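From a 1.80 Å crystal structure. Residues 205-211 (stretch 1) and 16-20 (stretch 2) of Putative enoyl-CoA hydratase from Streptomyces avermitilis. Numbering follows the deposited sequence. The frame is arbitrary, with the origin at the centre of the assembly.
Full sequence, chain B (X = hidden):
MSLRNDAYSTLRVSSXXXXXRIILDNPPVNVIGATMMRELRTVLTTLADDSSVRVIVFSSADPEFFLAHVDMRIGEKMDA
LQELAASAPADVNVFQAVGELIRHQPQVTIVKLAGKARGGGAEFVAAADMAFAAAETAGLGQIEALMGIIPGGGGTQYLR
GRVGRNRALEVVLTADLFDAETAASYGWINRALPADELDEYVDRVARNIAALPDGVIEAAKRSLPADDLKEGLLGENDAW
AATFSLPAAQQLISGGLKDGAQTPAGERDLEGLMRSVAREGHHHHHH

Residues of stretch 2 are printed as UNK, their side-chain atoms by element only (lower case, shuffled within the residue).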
# COMPACT_ATOMS: atom_id res chain seq x y z
N VAL B 205 10.82 -20.62 6.46
CA VAL B 205 9.43 -20.13 6.43
C VAL B 205 8.51 -21.30 6.06
O VAL B 205 7.50 -21.53 6.72
CB VAL B 205 9.25 -18.97 5.43
CG1 VAL B 205 7.78 -18.75 5.08
CG2 VAL B 205 9.92 -17.68 5.99
N ALA B 206 8.85 -22.05 5.02
CA ALA B 206 8.02 -23.17 4.54
C ALA B 206 7.83 -24.25 5.61
O ALA B 206 6.72 -24.71 5.85
CB ALA B 206 8.58 -23.78 3.23
N ARG B 207 8.91 -24.64 6.26
CA ARG B 207 8.88 -25.67 7.28
C ARG B 207 8.15 -25.20 8.51
O ARG B 207 7.38 -25.96 9.07
CB ARG B 207 10.28 -26.18 7.61
CG ARG B 207 10.89 -27.00 6.43
CD ARG B 207 10.14 -28.30 6.05
NE ARG B 207 10.11 -29.23 7.19
CZ ARG B 207 11.07 -30.10 7.50
NH1 ARG B 207 10.93 -30.86 8.58
NH2 ARG B 207 12.17 -30.23 6.74
N ASN B 208 8.34 -23.93 8.89
CA ASN B 208 7.62 -23.37 10.05
C ASN B 208 6.11 -23.29 9.83
O ASN B 208 5.34 -23.58 10.74
CB ASN B 208 8.17 -21.98 10.43
CG ASN B 208 9.49 -22.05 11.20
OD1 ASN B 208 10.01 -23.13 11.44
ND2 ASN B 208 10.02 -20.89 11.58
N ILE B 209 5.69 -22.93 8.61
CA ILE B 209 4.30 -22.93 8.27
C ILE B 209 3.74 -24.35 8.22
O ILE B 209 2.64 -24.60 8.73
CB ILE B 209 3.99 -22.12 6.98
CG1 ILE B 209 4.35 -20.63 7.20
CG2 ILE B 209 2.52 -22.30 6.56
CD1 ILE B 209 4.26 -19.72 5.95
N ALA B 210 4.48 -25.28 7.61
CA ALA B 210 4.02 -26.67 7.55
C ALA B 210 3.93 -27.32 8.95
O ALA B 210 3.12 -28.20 9.16
CB ALA B 210 4.92 -27.51 6.63
N ALA B 211 4.74 -26.85 9.89
CA ALA B 211 4.71 -27.39 11.27
C ALA B 211 3.55 -26.90 12.11
O ALA B 211 3.34 -27.43 13.17
CB ALA B 211 5.99 -27.09 11.98
N UNK B 16 7.69 -33.69 1.01
CA UNK B 16 8.12 -34.33 2.23
C UNK B 16 7.82 -33.37 3.35
O UNK B 16 7.92 -32.16 3.17
o UNK B 16 11.85 -37.13 2.27
o UNK B 16 12.42 -35.14 2.91
c UNK B 16 11.56 -36.01 2.72
c UNK B 16 10.10 -35.70 3.02
c UNK B 16 9.61 -34.60 2.15
N UNK B 17 7.51 -33.92 4.52
CA UNK B 17 7.28 -33.13 5.74
C UNK B 17 6.20 -32.05 5.57
O UNK B 17 6.23 -31.02 6.25
c UNK B 17 10.92 -35.16 6.86
n UNK B 17 11.69 -34.41 6.09
c UNK B 17 8.58 -32.47 6.24
c UNK B 17 10.98 -33.28 5.73
c UNK B 17 9.75 -33.38 6.29
n UNK B 17 9.75 -34.57 7.00
N UNK B 18 5.26 -32.28 4.66
CA UNK B 18 4.16 -31.34 4.42
C UNK B 18 4.48 -30.21 3.44
O UNK B 18 3.64 -29.35 3.20
N UNK B 19 5.67 -30.23 2.84
CA UNK B 19 6.05 -29.17 1.87
C UNK B 19 6.27 -29.80 0.50
O UNK B 19 7.08 -30.71 0.38
c UNK B 19 7.31 -28.42 2.30
c UNK B 19 7.70 -27.35 1.25
c UNK B 19 7.17 -27.78 3.71
N UNK B 20 5.54 -29.35 -0.53
CA UNK B 20 5.88 -29.72 -1.91
C UNK B 20 6.75 -28.66 -2.54
O UNK B 20 6.52 -27.48 -2.35
c UNK B 20 4.63 -29.93 -2.74

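Position 16 carries three side-chain carbons in a row, and the third bears two oxygens. They touch nothing on the helix. A carboxylate on a two-carbon stem is glutamate, Glu16. Its nearest approach is 6.2 Å, from a carboxylate oxygen of Glu16 to Arg207 NH2, too far for a contact.

Position 17 has four carbons and two nitrogens. One carbon leads to a five-membered ring that holds the other three carbons and both nitrogens. The ring lies against the guanidinium of Arg207. This is an imidazole, so the residue is His17. Its chi1 is m, and its CA-to-CB bond points toward the helix. Arg207 NH2 is 3.4 Å from His17 CD2. CD2 sits over one face of the guanidinium, and Arg207 NH1 sits over one face of the ring. The His17 backbone also takes part, with its O 3.8 Å from Ala210 CB.

Position 18 has no side-chain atoms, and its backbone lies beside Ala210. This makes it Gly18. Its phi/psi of 85/4 would jam a CB against the carbonyl O of the preceding residue. That alone calls for glycine. An ideal CB would also lie 3.5 Å from Ala210 CB. Here the two backbones come close, with Gly18 CA 5.6 Å from Ala210 CA.

Position 19 has three side-chain carbons, one carrying the other two. They pack on Ala206, Arg207 and Ala210. This branch at CB, with nothing beyond it, is valine, Val19. Its chi1 is t. Val19 CG2 lies 3.7 Å from Ala210 CB, 3.8 Å from Arg207 CD and 3.8 Å from Ala206 O. Val19 CG1 lies 4.2 Å from Ala206 CB.

Position 20 has a single side-chain carbon, out of reach of the helix, so it is Ala20. It is buried in the assembly.

The contact brings a tight turn against a helix, at least 187 residues away in sequence. The turn is type I', from Glu16 to Val19. It is closed by Glu16 N to Val19 O at 3.1 Å and Val19 N to Glu16 O at 3.0 Å. Ala206 and Ala210 are one helical turn apart, joined by the hydrogen bond from Ala210 N to Ala206 O at 2.9 Å. Both point their CB atoms toward the turn, and Val19 packs against both. Arg207 starts out sideways, but its end comes nearer and reaches His17. No hydrogen bond crosses between the stretches. The contact rests on packing, and it buries 247 Å² over both sides.

Stretch 2 (16-20) EHGVA
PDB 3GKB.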